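Local atomic coordinates of transferrin (Manduca sexta, PDB entry 6WB6), a protein that transports iron, binding one ferric ion per molecule in association with carbonate or bicarbonate. Residues 7-11 and 42-46; 136-140 and 154-158; 226-232 and 260-264; 470-475 and 652-657. One frame throughout, in Å; residues are numbered along the deposited sequence.

Contact 1 of 4, residues 7-11 and 42-46; sequences LCVPA and CLSFV
Strand 7-10 and helix 42-46 lie nearly antiparallel, at 160°, with axes 8.7 Å apart at closest approach, and their backbones draw nearest at Cys8 and Cys42, whose CA atoms are 5.6 Å apart. At this point the segments are covalently joined: Cys8 SG and Cys42 SG form a 2.1 Å disulfide whose chi3 of -76° gives it a left-handed twist. The two halves reach the bridge differently, because the sulfur of Cys8 is swung opposite its backbone N (chi1 -172°) while that of Cys42 stays beside its own. Strand 5-10, helix 14-21 and strand 31-36 make a beta-alpha-beta unit, its two strands parallel and joined by backbone bonds such as those of Leu7 and Val9 with Val34. The disulfide ties the first strand to the next helix, 39-47, in a lobe belonging to the periplasmic-binding-protein clan. Cys42 SG also passes 3.6 Å from Val9 N, alongside the strand backbone. From the following helical turn, Phe45 brings CD2 to 4.3 Å from Cys8 SG, its ring meeting the sulfur obliquely. Ala36 of strand 31-36 touches Cys8, Cys42 and Phe45, and Val54 of strand 53-56 touches Cys42.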
loop_
_atom_site.group_PDB
_atom_site.type_symbol
_atom_site.label_atom_id
_atom_site.label_comp_id
_atom_site.label_asym_id
_atom_site.label_seq_id
_atom_site.Cartn_x
_atom_site.Cartn_y
_atom_site.Cartn_z
ATOM N N LEU A 7 3.416 17.005 21.868
ATOM C CA LEU A 7 3.798 16.552 20.536
ATOM C C LEU A 7 3.151 15.201 20.302
ATOM O O LEU A 7 3.410 14.252 21.051
ATOM C CB LEU A 7 5.307 16.412 20.388
ATOM C CG LEU A 7 5.758 15.686 19.117
ATOM C CD1 LEU A 7 5.258 16.424 17.887
ATOM C CD2 LEU A 7 7.279 15.584 19.075
ATOM N N CYS A 8 2.326 15.107 19.268
ATOM C CA CYS A 8 1.727 13.822 18.972
ATOM C C CYS A 8 2.723 12.994 18.187
ATOM O O CYS A 8 3.559 13.521 17.452
ATOM C CB CYS A 8 0.412 13.984 18.221
ATOM S SG CYS A 8 -0.456 12.459 18.029
ATOM N N VAL A 9 2.661 11.687 18.391
ATOM C CA VAL A 9 3.694 10.785 17.899
ATOM C C VAL A 9 3.014 9.441 17.670
ATOM O O VAL A 9 2.305 8.944 18.558
ATOM C CB VAL A 9 4.865 10.697 18.896
ATOM C CG1 VAL A 9 4.376 10.254 20.261
ATOM C CG2 VAL A 9 5.912 9.755 18.408
ATOM N N PRO A 10 3.154 8.833 16.498
ATOM C CA PRO A 10 2.692 7.451 16.339
ATOM C C PRO A 10 3.171 6.590 17.498
ATOM O O PRO A 10 4.335 6.654 17.902
ATOM C CB PRO A 10 3.308 7.028 15.005
ATOM C CG PRO A 10 3.303 8.316 14.224
ATOM C CD PRO A 10 3.621 9.403 15.228
ATOM N N ALA A 11 2.236 5.796 18.040
ATOM C CA ALA A 11 2.498 4.946 19.195
ATOM C C ALA A 11 3.787 4.146 19.048
ATOM O O ALA A 11 4.548 3.995 20.010
ATOM C CB ALA A 11 1.306 4.006 19.406
ATOM N N CYS A 42 -3.288 11.705 14.847
ATOM C CA CYS A 42 -2.630 12.822 15.530
ATOM C C CYS A 42 -3.314 14.136 15.208
ATOM O O CYS A 42 -3.498 14.981 16.092
ATOM C CB CYS A 42 -1.142 12.915 15.146
ATOM S SG CYS A 42 -0.072 11.843 16.088
ATOM N N LEU A 43 -3.691 14.335 13.941
ATOM C CA LEU A 43 -4.339 15.589 13.564
ATOM C C LEU A 43 -5.637 15.779 14.344
ATOM O O LEU A 43 -5.964 16.902 14.747
ATOM C CB LEU A 43 -4.592 15.635 12.050
ATOM C CG LEU A 43 -3.310 15.556 11.201
ATOM C CD1 LEU A 43 -3.638 15.305 9.734
ATOM C CD2 LEU A 43 -2.406 16.798 11.364
ATOM N N SER A 44 -6.387 14.689 14.562
ATOM C CA SER A 44 -7.605 14.768 15.363
ATOM C C SER A 44 -7.280 15.199 16.790
ATOM O O SER A 44 -7.930 16.093 17.342
ATOM C CB SER A 44 -8.329 13.419 15.366
ATOM O OG SER A 44 -9.045 13.218 14.162
ATOM N N PHE A 45 -6.248 14.587 17.383
ATOM C CA PHE A 45 -5.829 14.960 18.727
ATOM C C PHE A 45 -5.343 16.392 18.782
ATOM O O PHE A 45 -5.456 17.038 19.830
ATOM C CB PHE A 45 -4.713 14.049 19.226
ATOM C CG PHE A 45 -5.144 12.657 19.537
ATOM C CD1 PHE A 45 -6.488 12.283 19.487
ATOM C CD2 PHE A 45 -4.202 11.716 19.912
ATOM C CE1 PHE A 45 -6.865 10.997 19.794
ATOM C CE2 PHE A 45 -4.569 10.430 20.210
ATOM C CZ PHE A 45 -5.917 10.065 20.151
ATOM N N VAL A 46 -4.769 16.903 17.692
ATOM C CA VAL A 46 -4.330 18.291 17.699
ATOM C C VAL A 46 -5.536 19.205 17.681
ATOM O O VAL A 46 -5.618 20.167 18.446
ATOM C CB VAL A 46 -3.393 18.600 16.518
ATOM C CG1 VAL A 46 -3.099 20.123 16.462
ATOM C CG2 VAL A 46 -2.108 17.811 16.639
#

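Contact 2 of 4, residues 136-140 and 154-158; sequences VFPKM and ALSTF
Phe137 and Phe158 meet edge to face: Phe137 CD1 stands over the centre of the Phe158 ring, 3.5 Å above its plane, with the centroids 4.9 Å apart and the planes at 57°. At the rim of Phe158, Val136 CG1 lies near the ring plane, 3.8 Å from Phe158 CE1. The Phe137 ring has the CD of its neighbour Pro138 over one face, displaced toward the rim, with Phe158 CE2 in plane at its edge and Leu155 CD2 at the edge beside CZ. Ala154 CB approaches it obliquely, 3.7 Å from Phe137 CE2. With CG turned opposite the backbone N (chi1 -174°), Phe158 carries its ring off the last turn of helix 147-158 toward the loop. Pro138 packs on the helix itself, its CD 3.7 Å from Phe158 CB and its CG 3.4 Å from Ala154 O. Met140 CG closes on the same alanine methyl, 3.5 Å from Ala154 CB. The loop leading out of helix 121-131 thus folds back on the following helix, and Leu128 of helix 121-131 touches both Phe137 and Leu155. That helix opens with carbonate-pocket residues, among them Gly123, about 9 Å from the Leu155 side chain. Putting an alanine at Phe158 would probably open a gap beneath Phe137 CD1 and beside Pro138, setting the Phe137 ring freer to turn. With carbon surfaces doing nearly all the touching, the fit of loop to helix depends on shape, and the small Ala154 permits the close approach of Pro138 and Met140.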
loop_
_atom_site.group_PDB
_atom_site.type_symbol
_atom_site.label_atom_id
_atom_site.label_comp_id
_atom_site.label_asym_id
_atom_site.label_seq_id
_atom_site.Cartn_x
_atom_site.Cartn_y
_atom_site.Cartn_z
ATOM N N VAL A 136 -7.576 20.543 -25.199
ATOM C CA VAL A 136 -6.838 19.700 -26.125
ATOM C C VAL A 136 -6.432 18.384 -25.461
ATOM O O VAL A 136 -6.235 17.368 -26.148
ATOM C CB VAL A 136 -5.649 20.521 -26.665
ATOM C CG1 VAL A 136 -4.696 20.838 -25.563
ATOM C CG2 VAL A 136 -4.937 19.800 -27.793
ATOM N N PHE A 137 -6.364 18.357 -24.141
ATOM C CA PHE A 137 -5.902 17.172 -23.412
ATOM C C PHE A 137 -6.999 16.110 -23.370
ATOM O O PHE A 137 -8.147 16.427 -23.062
ATOM C CB PHE A 137 -5.492 17.540 -21.975
ATOM C CG PHE A 137 -4.640 16.502 -21.323
ATOM C CD1 PHE A 137 -3.282 16.392 -21.654
ATOM C CD2 PHE A 137 -5.187 15.621 -20.411
ATOM C CE1 PHE A 137 -2.497 15.415 -21.086
ATOM C CE2 PHE A 137 -4.411 14.637 -19.828
ATOM C CZ PHE A 137 -3.052 14.532 -20.170
ATOM N N PRO A 138 -6.670 14.839 -23.623
ATOM C CA PRO A 138 -7.707 13.797 -23.599
ATOM C C PRO A 138 -8.438 13.769 -22.270
ATOM O O PRO A 138 -7.869 14.049 -21.219
ATOM C CB PRO A 138 -6.931 12.496 -23.821
ATOM C CG PRO A 138 -5.597 12.905 -24.416
ATOM C CD PRO A 138 -5.334 14.302 -23.952
ATOM N N LYS A 139 -9.718 13.421 -22.336
ATOM C CA LYS A 139 -10.525 13.226 -21.152
ATOM C C LYS A 139 -10.177 11.894 -20.509
ATOM O O LYS A 139 -9.625 10.991 -21.139
ATOM C CB LYS A 139 -12.021 13.264 -21.495
ATOM C CG LYS A 139 -12.460 14.579 -22.131
ATOM C CD LYS A 139 -12.158 15.720 -21.176
ATOM C CE LYS A 139 -12.663 17.064 -21.674
ATOM N NZ LYS A 139 -12.026 18.177 -20.919
ATOM N N MET A 140 -10.499 11.788 -19.223
ATOM C CA MET A 140 -10.034 10.673 -18.417
ATOM C C MET A 140 -11.170 10.015 -17.630
ATOM O O MET A 140 -10.913 9.345 -16.628
ATOM C CB MET A 140 -8.921 11.158 -17.487
ATOM C CG MET A 140 -7.583 11.413 -18.229
ATOM S SD MET A 140 -6.324 12.055 -17.102
ATOM C CE MET A 140 -6.845 13.740 -16.967
ATOM N N ALA A 154 -4.521 8.807 -21.467
ATOM C CA ALA A 154 -4.484 10.225 -21.786
ATOM C C ALA A 154 -3.069 10.652 -22.156
ATOM O O ALA A 154 -2.851 11.311 -23.172
ATOM C CB ALA A 154 -5.018 11.036 -20.603
ATOM N N LEU A 155 -2.090 10.297 -21.338
ATOM C CA LEU A 155 -0.730 10.697 -21.664
ATOM C C LEU A 155 -0.270 10.081 -22.990
ATOM O O LEU A 155 0.271 10.785 -23.848
ATOM C CB LEU A 155 0.191 10.330 -20.512
ATOM C CG LEU A 155 -0.065 11.242 -19.296
ATOM C CD1 LEU A 155 0.407 10.570 -18.024
ATOM C CD2 LEU A 155 0.603 12.649 -19.481
ATOM N N SER A 156 -0.502 8.775 -23.196
ATOM C CA SER A 156 0.008 8.103 -24.398
ATOM C C SER A 156 -0.698 8.549 -25.669
ATOM O O SER A 156 -0.176 8.326 -26.765
ATOM C CB SER A 156 -0.134 6.593 -24.287
ATOM O OG SER A 156 -1.487 6.248 -24.237
ATOM N N THR A 157 -1.873 9.152 -25.535
ATOM C CA THR A 157 -2.613 9.751 -26.638
ATOM C C THR A 157 -2.263 11.219 -26.874
ATOM O O THR A 157 -2.452 11.716 -27.988
ATOM C CB THR A 157 -4.116 9.617 -26.341
ATOM O OG1 THR A 157 -4.505 8.259 -26.557
ATOM C CG2 THR A 157 -4.960 10.552 -27.188
ATOM N N PHE A 158 -1.771 11.930 -25.864
ATOM C CA PHE A 158 -1.466 13.350 -26.023
ATOM C C PHE A 158 -0.028 13.542 -26.490
ATOM O O PHE A 158 0.243 14.302 -27.422
ATOM C CB PHE A 158 -1.705 14.069 -24.693
ATOM C CG PHE A 158 -1.570 15.584 -24.743
ATOM C CD1 PHE A 158 -2.543 16.381 -25.325
ATOM C CD2 PHE A 158 -0.511 16.208 -24.132
ATOM C CE1 PHE A 158 -2.435 17.758 -25.319
ATOM C CE2 PHE A 158 -0.409 17.596 -24.118
ATOM C CZ PHE A 158 -1.364 18.361 -24.711
#

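Contact 3 of 4, residues 226-232 and 260-264; sequences TRKFFGL and PITGK
The C-terminal end of helix 223-229, closed by a Schellman motif, faces a type I turn of residues 260-263, and Ile261 of the turn meets Thr226, Phe230 and Leu232 from the helix end. In the motif Leu232 N bonds to Arg227 O at 2.8 Å and Gly231 N to Lys228 O at 2.9 Å, the positive phi of Gly231 making the reversal that carries Leu232 back toward the turn. Ile261 CG2, anti to its own backbone N, is the shared point: it lies 3.7 Å from Phe230 CD2, 3.9 Å from Thr226 CG2 and 4.0 Å from Leu232 CD1. Thr262 CG2 extends this apolar patch against both methyls of Leu232. The turn is reached from a strand that pairs antiparallel with strand 249-252 in the mixed sheet of the iron-binding lobe, and Tyr251 touches Thr226, Arg227 and Ile261. A water-mediated polar link accompanies the apolar patch. The Arg227 chain bends at chi3 (64°), and its NH1 donates to a water at 2.7 Å in the plane of the guanidinium. This water in turn donates to Gly263 O at 2.9 Å, so helix end and turn are coupled through solvent; Ile261 O is also close to NH1, at too poor an angle for a direct bond. Leu232 CB covers part of one guanidinium face, while NE bonds to Pro233 O, restricting the rotation of the group. Thr226 OG1 is bonded to Lys222 O, and the Thr226 side chain lies about 7 Å from that of the iron ligand Tyr204.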
loop_
_atom_site.group_PDB
_atom_site.type_symbol
_atom_site.label_atom_id
_atom_site.label_comp_id
_atom_site.label_asym_id
_atom_site.label_seq_id
_atom_site.Cartn_x
_atom_site.Cartn_y
_atom_site.Cartn_z
ATOM N N THR A 226 17.344 21.364 -12.804
ATOM C CA THR A 226 17.539 22.046 -14.081
ATOM C C THR A 226 18.745 22.979 -14.001
ATOM O O THR A 226 19.610 22.983 -14.885
ATOM C CB THR A 226 16.285 22.814 -14.470
ATOM O OG1 THR A 226 15.164 21.919 -14.547
ATOM C CG2 THR A 226 16.466 23.510 -15.808
ATOM N N ARG A 227 18.837 23.745 -12.923
ATOM C CA ARG A 227 19.959 24.648 -12.759
ATOM C C ARG A 227 21.280 23.884 -12.663
ATOM O O ARG A 227 22.251 24.238 -13.328
ATOM C CB ARG A 227 19.708 25.516 -11.535
ATOM C CG ARG A 227 18.600 26.480 -11.781
ATOM C CD ARG A 227 18.441 27.487 -10.660
ATOM N NE ARG A 227 19.606 28.346 -10.530
ATOM C CZ ARG A 227 19.840 29.406 -11.289
ATOM N NH1 ARG A 227 18.985 29.747 -12.240
ATOM N NH2 ARG A 227 20.936 30.123 -11.076
ATOM N N LYS A 228 21.320 22.802 -11.893
ATOM C CA LYS A 228 22.574 22.071 -11.751
ATOM C C LYS A 228 22.964 21.357 -13.035
ATOM O O LYS A 228 24.156 21.201 -13.318
ATOM C CB LYS A 228 22.470 21.060 -10.620
ATOM C CG LYS A 228 22.212 21.702 -9.312
ATOM C CD LYS A 228 22.246 20.700 -8.183
ATOM C CE LYS A 228 22.148 21.439 -6.895
ATOM N NZ LYS A 228 21.873 20.507 -5.786
ATOM N N PHE A 229 21.979 20.921 -13.813
ATOM C CA PHE A 229 22.273 20.271 -15.081
ATOM C C PHE A 229 23.125 21.182 -15.942
ATOM O O PHE A 229 23.977 20.710 -16.685
ATOM C CB PHE A 229 20.962 19.906 -15.792
ATOM C CG PHE A 229 21.136 19.129 -17.089
ATOM C CD1 PHE A 229 21.444 17.781 -17.076
ATOM C CD2 PHE A 229 20.934 19.744 -18.305
ATOM C CE1 PHE A 229 21.575 17.078 -18.267
ATOM C CE2 PHE A 229 21.070 19.057 -19.492
ATOM C CZ PHE A 229 21.391 17.728 -19.474
ATOM N N PHE A 230 22.922 22.490 -15.823
ATOM C CA PHE A 230 23.656 23.483 -16.584
ATOM C C PHE A 230 24.751 24.147 -15.769
ATOM O O PHE A 230 25.174 25.255 -16.101
ATOM C CB PHE A 230 22.682 24.521 -17.117
ATOM C CG PHE A 230 21.635 23.939 -18.035
ATOM C CD1 PHE A 230 21.987 23.418 -19.264
ATOM C CD2 PHE A 230 20.305 23.904 -17.662
ATOM C CE1 PHE A 230 21.032 22.899 -20.090
ATOM C CE2 PHE A 230 19.361 23.387 -18.483
ATOM C CZ PHE A 230 19.716 22.880 -19.699
ATOM N N GLY A 231 25.176 23.513 -14.682
ATOM C CA GLY A 231 26.251 24.053 -13.866
ATOM C C GLY A 231 25.893 25.329 -13.145
ATOM O O GLY A 231 26.784 26.028 -12.640
ATOM N N LEU A 232 24.617 25.652 -13.075
ATOM C CA LEU A 232 24.257 26.935 -12.504
ATOM C C LEU A 232 24.157 26.846 -10.989
ATOM O O LEU A 232 23.906 25.769 -10.438
ATOM C CB LEU A 232 22.942 27.415 -13.082
ATOM C CG LEU A 232 23.055 27.783 -14.559
ATOM C CD1 LEU A 232 21.671 28.009 -15.133
ATOM C CD2 LEU A 232 23.886 29.024 -14.724
ATOM N N PRO A 260 14.459 32.279 -19.914
ATOM C CA PRO A 260 15.769 31.637 -19.801
ATOM C C PRO A 260 15.893 30.824 -18.526
ATOM O O PRO A 260 15.340 31.168 -17.478
ATOM C CB PRO A 260 16.747 32.815 -19.810
ATOM C CG PRO A 260 15.918 34.006 -19.447
ATOM C CD PRO A 260 14.572 33.742 -20.014
ATOM N N ILE A 261 16.629 29.723 -18.647
ATOM C CA ILE A 261 17.055 28.950 -17.492
ATOM C C ILE A 261 17.885 29.809 -16.545
ATOM O O ILE A 261 17.822 29.643 -15.320
ATOM C CB ILE A 261 17.842 27.712 -17.968
ATOM C CG1 ILE A 261 17.013 26.876 -18.954
ATOM C CG2 ILE A 261 18.227 26.863 -16.822
ATOM C CD1 ILE A 261 15.660 26.444 -18.441
ATOM N N THR A 262 18.673 30.743 -17.089
ATOM C CA THR A 262 19.537 31.560 -16.241
ATOM C C THR A 262 18.757 32.577 -15.423
ATOM O O THR A 262 19.341 33.229 -14.557
ATOM C CB THR A 262 20.609 32.297 -17.077
ATOM O OG1 THR A 262 20.050 32.738 -18.317
ATOM C CG2 THR A 262 21.805 31.396 -17.365
ATOM N N GLY A 263 17.464 32.739 -15.675
ATOM C CA GLY A 263 16.644 33.651 -14.914
ATOM C C GLY A 263 15.791 32.918 -13.888
ATOM O O GLY A 263 15.879 31.711 -13.692
ATOM N N LYS A 264 14.956 33.690 -13.214
ATOM C CA LYS A 264 13.984 33.102 -12.317
ATOM C C LYS A 264 13.020 32.229 -13.117
ATOM O O LYS A 264 12.453 32.664 -14.124
ATOM C CB LYS A 264 13.247 34.213 -11.566
ATOM C CG LYS A 264 12.213 33.744 -10.517
ATOM C CD LYS A 264 10.766 33.962 -10.992
ATOM C CE LYS A 264 9.906 34.648 -9.935
ATOM N NZ LYS A 264 9.685 33.759 -8.758
HETATM O O HOH W 1 16.369 29.068 -12.739
#

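Contact 4 of 4, residues 470-475 and 652-657; sequences LHAPLF and TIHDVI
Phe475 and Ile653 make the tight centre of a contact between helices 470-475 and 652-657, whose axes cross at 85° and approach to 9.8 Å. Ile653 CG1 lies over one face of the Phe475 ring, 3.7 Å from its centroid and 17° off the normal, a CH-pi contact that brings it to 3.5 Å from Phe475 CG. Val656 CG2 lies at the ring edge, near its plane, 3.6 Å from Phe475 CD1. With CG opposite the backbone N (chi1 169°), the Phe475 ring is directed at helix 652-657. Packing is looser one turn away, where Ile657 CD1 lies 4.1 Å from Leu474 CD1 and 4.3 Å from Leu470 CD1, with Leu662 near the chain end touching both Leu474 and Ile657. On the exposed side Thr652 turns its CG2 to Phe475 CE1 at 3.7 Å and bonds its OG1 to Glu648 O within its own helix. His471, partly exposed yet packed on Ile657, comes across it at about a right angle, its ND1 3.8 Å from Ile657 CG1. Both helices belong to the second transferrin-like lobe, and helix 644-659, near the end of the chain, lies across helix 467-479. An alanine in place of Phe475 is likely to leave the flank of Ile653 and the methyl of Val656 without their partner, opening a gap where the two helices come closest. Ring face against aliphatic carbon supplies the core of the attachment, so it rests on dispersion and burial, the histidine ring adding its own contact with Ile657.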
loop_
_atom_site.group_PDB
_atom_site.type_symbol
_atom_site.label_atom_id
_atom_site.label_comp_id
_atom_site.label_asym_id
_atom_site.label_seq_id
_atom_site.Cartn_x
_atom_site.Cartn_y
_atom_site.Cartn_z
ATOM N N LEU A 470 -9.500 -29.993 8.235
ATOM C CA LEU A 470 -10.603 -30.793 7.712
ATOM C C LEU A 470 -10.693 -30.661 6.199
ATOM O O LEU A 470 -10.466 -31.641 5.490
ATOM C CB LEU A 470 -11.910 -30.372 8.387
ATOM C CG LEU A 470 -13.173 -31.168 8.042
ATOM C CD1 LEU A 470 -13.811 -30.631 6.779
ATOM C CD2 LEU A 470 -12.873 -32.658 7.922
ATOM N N HIS A 471 -10.997 -29.468 5.687
ATOM C CA HIS A 471 -11.225 -29.277 4.261
ATOM C C HIS A 471 -10.086 -29.853 3.434
ATOM O O HIS A 471 -10.295 -30.727 2.588
ATOM C CB HIS A 471 -11.395 -27.789 3.957
ATOM C CG HIS A 471 -12.685 -27.212 4.436
ATOM N ND1 HIS A 471 -13.557 -26.553 3.598
ATOM C CD2 HIS A 471 -13.245 -27.178 5.667
ATOM C CE1 HIS A 471 -14.602 -26.141 4.290
ATOM N NE2 HIS A 471 -14.438 -26.507 5.548
ATOM N N ALA A 472 -8.863 -29.365 3.666
ATOM C CA ALA A 472 -7.783 -29.672 2.737
ATOM C C ALA A 472 -7.466 -31.157 2.689
ATOM O O ALA A 472 -7.343 -31.699 1.576
ATOM C CB ALA A 472 -6.553 -28.827 3.089
ATOM N N PRO A 473 -7.302 -31.866 3.817
ATOM C CA PRO A 473 -7.098 -33.328 3.730
ATOM C C PRO A 473 -8.292 -34.072 3.149
ATOM O O PRO A 473 -8.117 -35.047 2.405
ATOM C CB PRO A 473 -6.841 -33.735 5.186
ATOM C CG PRO A 473 -6.547 -32.436 5.928
ATOM C CD PRO A 473 -7.282 -31.385 5.211
ATOM N N LEU A 474 -9.515 -33.645 3.467
ATOM C CA LEU A 474 -10.679 -34.317 2.901
ATOM C C LEU A 474 -10.739 -34.104 1.396
ATOM O O LEU A 474 -10.961 -35.051 0.633
ATOM C CB LEU A 474 -11.966 -33.811 3.545
ATOM C CG LEU A 474 -12.761 -34.753 4.436
ATOM C CD1 LEU A 474 -14.112 -34.093 4.790
ATOM C CD2 LEU A 474 -12.985 -36.096 3.771
ATOM N N PHE A 475 -10.556 -32.857 0.949
ATOM C CA PHE A 475 -10.536 -32.621 -0.486
ATOM C C PHE A 475 -9.377 -33.335 -1.134
ATOM O O PHE A 475 -9.503 -33.854 -2.254
ATOM C CB PHE A 475 -10.419 -31.147 -0.842
ATOM C CG PHE A 475 -10.124 -30.937 -2.308
ATOM C CD1 PHE A 475 -11.160 -30.890 -3.227
ATOM C CD2 PHE A 475 -8.826 -30.845 -2.774
ATOM C CE1 PHE A 475 -10.912 -30.738 -4.571
ATOM C CE2 PHE A 475 -8.565 -30.697 -4.128
ATOM C CZ PHE A 475 -9.617 -30.637 -5.030
ATOM N N THR A 652 -13.774 -25.562 -6.070
ATOM C CA THR A 652 -13.872 -27.013 -6.164
ATOM C C THR A 652 -13.829 -27.629 -4.776
ATOM O O THR A 652 -14.629 -28.518 -4.456
ATOM C CB THR A 652 -12.755 -27.579 -7.053
ATOM O OG1 THR A 652 -12.802 -26.941 -8.340
ATOM C CG2 THR A 652 -12.912 -29.091 -7.247
ATOM N N ILE A 653 -12.927 -27.138 -3.923
ATOM C CA ILE A 653 -12.847 -27.644 -2.559
ATOM C C ILE A 653 -14.194 -27.504 -1.860
ATOM O O ILE A 653 -14.722 -28.463 -1.285
ATOM C CB ILE A 653 -11.735 -26.917 -1.795
ATOM C CG1 ILE A 653 -10.372 -27.401 -2.326
ATOM C CG2 ILE A 653 -11.915 -27.138 -0.305
ATOM C CD1 ILE A 653 -9.152 -26.647 -1.759
ATOM N N HIS A 654 -14.761 -26.299 -1.885
ATOM C CA HIS A 654 -16.086 -26.085 -1.316
ATOM C C HIS A 654 -17.130 -27.008 -1.938
ATOM O O HIS A 654 -18.009 -27.521 -1.233
ATOM C CB HIS A 654 -16.490 -24.636 -1.514
ATOM C CG HIS A 654 -17.879 -24.326 -1.070
ATOM N ND1 HIS A 654 -18.222 -24.184 0.258
ATOM C CD2 HIS A 654 -19.011 -24.106 -1.778
ATOM C CE1 HIS A 654 -19.510 -23.896 0.349
ATOM N NE2 HIS A 654 -20.015 -23.856 -0.872
ATOM N N ASP A 655 -17.063 -27.228 -3.260
ATOM C CA ASP A 655 -18.056 -28.095 -3.888
ATOM C C ASP A 655 -17.972 -29.502 -3.322
ATOM O O ASP A 655 -18.998 -30.115 -2.998
ATOM C CB ASP A 655 -17.888 -28.115 -5.414
ATOM C CG ASP A 655 -18.661 -26.991 -6.112
ATOM O OD1 ASP A 655 -19.550 -26.377 -5.496
ATOM O OD2 ASP A 655 -18.377 -26.710 -7.289
ATOM N N VAL A 656 -16.755 -30.022 -3.163
ATOM C CA VAL A 656 -16.597 -31.351 -2.575
ATOM C C VAL A 656 -17.151 -31.372 -1.152
ATOM O O VAL A 656 -17.756 -32.358 -0.716
ATOM C CB VAL A 656 -15.117 -31.770 -2.613
ATOM C CG1 VAL A 656 -14.934 -33.130 -1.960
ATOM C CG2 VAL A 656 -14.585 -31.783 -4.039
ATOM N N ILE A 657 -16.934 -30.290 -0.403
ATOM C CA ILE A 657 -17.357 -30.242 0.991
ATOM C C ILE A 657 -18.857 -30.033 1.098
ATOM O O ILE A 657 -19.494 -30.539 2.028
ATOM C CB ILE A 657 -16.564 -29.138 1.712
ATOM C CG1 ILE A 657 -15.072 -29.507 1.726
ATOM C CG2 ILE A 657 -17.114 -28.881 3.133
ATOM C CD1 ILE A 657 -14.757 -30.721 2.544
#

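Contacts 1, 2 and 3 follow one another along the first transferrin-like repeat, while contact 4 belongs to the second. In contact 3 the Thr226 side chain is about 12 Å from the ferric ion, which is held by Tyr90 and Tyr204 beside carbonate. Contact 2, centred about 30 Å from contact 3, backs the helix whose start lines the carbonate pocket. Contact 1, about 41 Å between centres from each of these, has the side chain of Pro10 about 11 Å from that of Asp57, predicted as an iron ligand but not among the protein ligands seen. Contact 4 is centred about 67 Å from contact 3, across the molecule's centre and away from the annotated sites.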